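Local coordinates for uncharacterized protein (Acinetobacter baumannii, PDB 4PUX) that is of unknown function but folds into an antiparallel beta-barrel of the DUF3237 family, at residues G46-K51 with Y79-D84. Numbering follows the deposited sequence.
Sequences GTFEGK and YLLETD. With EDO (1,2-ethanediol), chain D; EDO (1,2-ethanediol), chain B.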
ATOM      1  N   GLY A  46       6.961   6.761   9.093  1.00 10.84           N
ATOM      2  CA  GLY A  46       6.590   7.460   7.895  1.00 12.29           C
ATOM      3  C   GLY A  46       5.614   8.579   8.168  1.00  9.21           C
ATOM      4  O   GLY A  46       5.457   9.004   9.310  1.00  9.66           O
ATOM      5  N   THR A  47       5.061   9.139   7.095  1.00  9.69           N
ATOM      6  CA  THR A  47       4.196  10.318   7.180  1.00 10.42           C
ATOM      7  C   THR A  47       3.029  10.199   6.234  1.00  8.97           C
ATOM      8  O   THR A  47       3.050   9.387   5.263  1.00 10.49           O
ATOM      9  CB  THR A  47       4.963  11.627   6.814  1.00 11.61           C
ATOM     10  OG1 THR A  47       5.451  11.540   5.476  1.00 13.71           O
ATOM     11  CG2 THR A  47       6.092  11.890   7.810  1.00 14.04           C
ATOM     12  N   PHE A  48       1.992  11.004   6.473  1.00 10.40           N
ATOM     13  CA  PHE A  48       0.928  11.201   5.480  1.00 11.07           C
ATOM     14  C   PHE A  48       0.458  12.649   5.507  1.00  8.85           C
ATOM     15  O   PHE A  48       0.442  13.290   6.576  1.00  9.53           O
ATOM     16  CB  PHE A  48      -0.254  10.228   5.684  1.00 10.25           C
ATOM     17  CG  PHE A  48      -0.792  10.176   7.101  1.00 11.47           C
ATOM     18  CD1 PHE A  48      -0.217   9.322   8.045  1.00 10.27           C
ATOM     19  CD2 PHE A  48      -1.924  10.912   7.471  1.00 11.29           C
ATOM     20  CE1 PHE A  48      -0.687   9.295   9.351  1.00 11.16           C
ATOM     21  CE2 PHE A  48      -2.406  10.868   8.782  1.00 10.21           C
ATOM     22  CZ  PHE A  48      -1.819  10.040   9.704  1.00 10.99           C
ATOM     23  N   GLU A  49       0.087  13.153   4.334  1.00  9.88           N
ATOM     24  CA  GLU A  49      -0.278  14.559   4.172  1.00 10.98           C
ATOM     25  C   GLU A  49      -1.362  14.727   3.122  1.00 11.02           C
ATOM     26  O   GLU A  49      -1.165  14.430   1.945  1.00 11.00           O
ATOM     27  CB  GLU A  49       0.959  15.370   3.771  1.00 13.20           C
ATOM     28  CG  GLU A  49       0.713  16.915   3.630  1.00 14.50           C
ATOM     29  CD  GLU A  49       0.646  17.664   4.965  1.00 15.92           C
ATOM     30  OE1 GLU A  49       0.792  17.006   6.020  1.00 17.22           O
ATOM     31  OE2 GLU A  49       0.435  18.922   4.948  1.00 22.06           O
ATOM     32  N   GLY A  50      -2.548  15.159   3.578  1.00 10.71           N
ATOM     33  CA  GLY A  50      -3.681  15.493   2.703  1.00 11.37           C
ATOM     34  C   GLY A  50      -4.505  16.621   3.284  1.00 11.49           C
ATOM     35  O   GLY A  50      -4.253  17.069   4.401  1.00 13.05           O
ATOM     36  N   LYS A  51      -5.510  17.067   2.540  1.00 12.87           N
ATOM     37  CA  LYS A  51      -6.334  18.201   2.962  1.00 14.30           C
ATOM     38  C   LYS A  51      -7.003  17.947   4.337  1.00 14.14           C
ATOM     39  O   LYS A  51      -6.954  18.831   5.242  1.00 18.42           O
ATOM     40  CB  LYS A  51      -7.411  18.506   1.894  1.00 17.36           C
ATOM     41  CG  LYS A  51      -8.266  19.760   2.171  1.00 22.27           C
ATOM     42  CD  LYS A  51      -9.270  20.011   1.022  1.00 28.15           C
ATOM     43  CE  LYS A  51     -10.054  21.292   1.234  1.00 36.62           C
ATOM     44  NZ  LYS A  51     -11.038  21.516   0.119  1.00 44.91           N
ATOM     45  N   TYR A  79      -0.632  -1.775  10.094  1.00  9.34           N
ATOM     46  CA  TYR A  79       0.138  -0.711  10.694  1.00  9.44           C
ATOM     47  C   TYR A  79      -0.729   0.345  11.325  1.00  7.53           C
ATOM     48  O   TYR A  79      -1.970   0.147  11.453  1.00  8.13           O
ATOM     49  CB  TYR A  79       1.204  -0.182   9.744  1.00  9.12           C
ATOM     50  CG  TYR A  79       0.836   0.371   8.369  1.00  9.50           C
ATOM     51  CD1 TYR A  79       0.440  -0.461   7.325  1.00  9.11           C
ATOM     52  CD2 TYR A  79       1.113   1.704   8.051  1.00 10.99           C
ATOM     53  CE1 TYR A  79       0.266   0.028   6.032  1.00  9.52           C
ATOM     54  CE2 TYR A  79       0.945   2.199   6.780  1.00 10.58           C
ATOM     55  CZ  TYR A  79       0.583   1.367   5.753  1.00  9.81           C
ATOM     56  OH  TYR A  79       0.497   1.864   4.470  1.00 11.89           O
ATOM     57  N   LEU A  80      -0.121   1.443  11.810  1.00  9.20           N
ATOM     58  CA  LEU A  80      -0.783   2.339  12.779  1.00  8.79           C
ATOM     59  C   LEU A  80      -0.451   3.807  12.537  1.00  8.34           C
ATOM     60  O   LEU A  80       0.724   4.154  12.396  1.00  9.17           O
ATOM     61  CB  LEU A  80      -0.455   1.901  14.199  1.00  8.89           C
ATOM     62  CG  LEU A  80      -1.117   2.640  15.344  1.00 10.70           C
ATOM     63  CD1 LEU A  80      -2.651   2.508  15.278  1.00  9.82           C
ATOM     64  CD2 LEU A  80      -0.624   2.083  16.674  1.00 12.45           C
ATOM     65  N   LEU A  81      -1.492   4.614  12.355  1.00  8.69           N
ATOM     66  CA  LEU A  81      -1.381   6.058  12.081  1.00  8.48           C
ATOM     67  C   LEU A  81      -1.658   6.862  13.347  1.00  8.55           C
ATOM     68  O   LEU A  81      -2.593   6.515  14.120  1.00  9.44           O
ATOM     69  CB  LEU A  81      -2.378   6.476  11.007  1.00  9.25           C
ATOM     70  CG  LEU A  81      -2.487   5.593   9.754  1.00  8.45           C
ATOM     71  CD1 LEU A  81      -3.477   6.171   8.775  1.00 11.05           C
ATOM     72  CD2 LEU A  81      -1.107   5.378   9.114  1.00  9.21           C
ATOM     73  N   GLU A  82      -0.943   7.961  13.505  1.00  9.00           N
ATOM     74  CA  GLU A  82      -1.202   8.976  14.533  1.00  9.37           C
ATOM     75  C   GLU A  82      -1.394  10.319  13.828  1.00  7.84           C
ATOM     76  O   GLU A  82      -0.473  10.848  13.222  1.00  9.68           O
ATOM     77  CB  GLU A  82      -0.098   9.064  15.580  1.00 10.40           C
ATOM     78  CG  GLU A  82      -0.371  10.109  16.667  1.00 11.17           C
ATOM     79  CD  GLU A  82       0.770  10.332  17.666  1.00 13.70           C
ATOM     80  OE1 GLU A  82       1.935  10.325  17.263  1.00 17.16           O
ATOM     81  OE2 GLU A  82       0.490  10.661  18.856  1.00 18.77           O
ATOM     82  N   THR A  83      -2.628  10.848  13.854  1.00  8.26           N
ATOM     83  CA  THR A  83      -2.862  12.118  13.196  1.00  8.69           C
ATOM     84  C   THR A  83      -2.189  13.272  13.951  1.00  9.31           C
ATOM     85  O   THR A  83      -1.830  13.158  15.135  1.00  9.21           O
ATOM     86  CB  THR A  83      -4.400  12.449  13.058  1.00  9.82           C
ATOM     87  OG1 THR A  83      -4.955  12.675  14.367  1.00 10.09           O
ATOM     88  CG2 THR A  83      -5.082  11.321  12.319  1.00 10.25           C
ATOM     89  N   ASP A  84      -2.028  14.388  13.247  1.00 10.42           N
ATOM     90  CA  ASP A  84      -1.462  15.596  13.844  1.00 10.27           C
ATOM     91  C   ASP A  84      -2.183  16.051  15.124  1.00 11.01           C
ATOM     92  O   ASP A  84      -1.545  16.543  16.040  1.00 12.96           O
ATOM     93  CB  ASP A  84      -1.318  16.728  12.799  1.00 11.00           C
ATOM     94  CG  ASP A  84      -2.651  17.181  12.160  1.00 12.08           C
ATOM     95  OD1 ASP A  84      -3.718  16.565  12.374  1.00 13.00           O
ATOM     96  OD2 ASP A  84      -2.582  18.219  11.430  1.00 14.93           O
TER
HETATM   97  C1  EDO D 203       0.921  -0.945   0.943  1.00 16.65           C
HETATM   98  O1  EDO D 203       1.749  -1.975   0.793  1.00 34.41           O
HETATM   99  C2  EDO D 203       0.909  -0.382   2.348  1.00  9.90           C
HETATM  100  O2  EDO D 203       2.112   0.198   2.811  1.00 35.78           O
HETATM  101  C1  EDO B 201       2.085  13.576  14.445  0.50 22.13           C
HETATM  102  O1  EDO B 201       2.715  12.996  15.608  0.50 18.83           O
HETATM  103  C2  EDO B 201       2.766  14.920  14.105  0.50 22.12           C
HETATM  104  O2  EDO B 201       2.048  15.569  13.033  0.50 18.79           O
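Phe48 and Leu81 meet through hydrocarbon alone. The far end of the phenylalanine ring reaches the leucine, with Phe48 CE1 3.7 Å from Leu81 CB, while Leu81 CD2 lies 3.9 Å from that same CE1 atom. The other methyl, Leu81 CD1, stands 4.2 Å above the plane of the Phe48 ring, displaced toward its rim. The ring gets there because CG of Phe48 sits between the backbone N and the carbonyl carbon (chi1 50°) on a residue whose CB already points at the 79-84 segment. A flat, rigid ring suits this place, since it spans the gap between two strand axes 8.5 Å apart, and a branched leucine offers it both a methylene and methyls.

Further along, the tip atom of the ring, Phe48 CZ, comes within 3.9 Å of the backbone carbonyl Glu82 O, which lies obliquely to the ring.

The two strands are not sheet neighbours. Strand 54-67 pairs antiparallel with each of them, so strands 36-49 and 73-83 run in broadly the same direction, their segments at 55°, and the curl of the barrel lets their inward side chains pack. Phe18 of strand 12-21 meets the Phe48 ring with planes about 20° apart, and Ile89 touches Leu81, extending the apolar interior.

Polar groups serve other partners. Glu82, its CB pointing away from 46-51, runs out extended to Arg56; its carboxylate forms a salt bridge there and accepts a weak bond from an ethanediol, O1 to Glu82 OE1 3.2 Å. Thr83 OG1 hydrogen-bonds with Asp85 OD1 and Ala87 N, a hydroxyl suited to the turn that follows, and the methyl of Thr83, CG2, lies 4.4 Å from Phe48 CZ. Tyr79 OH hydrogen-bonds with Tyr154 OH and a second ethanediol; both ethanediols probably come from the crystallisation liquor.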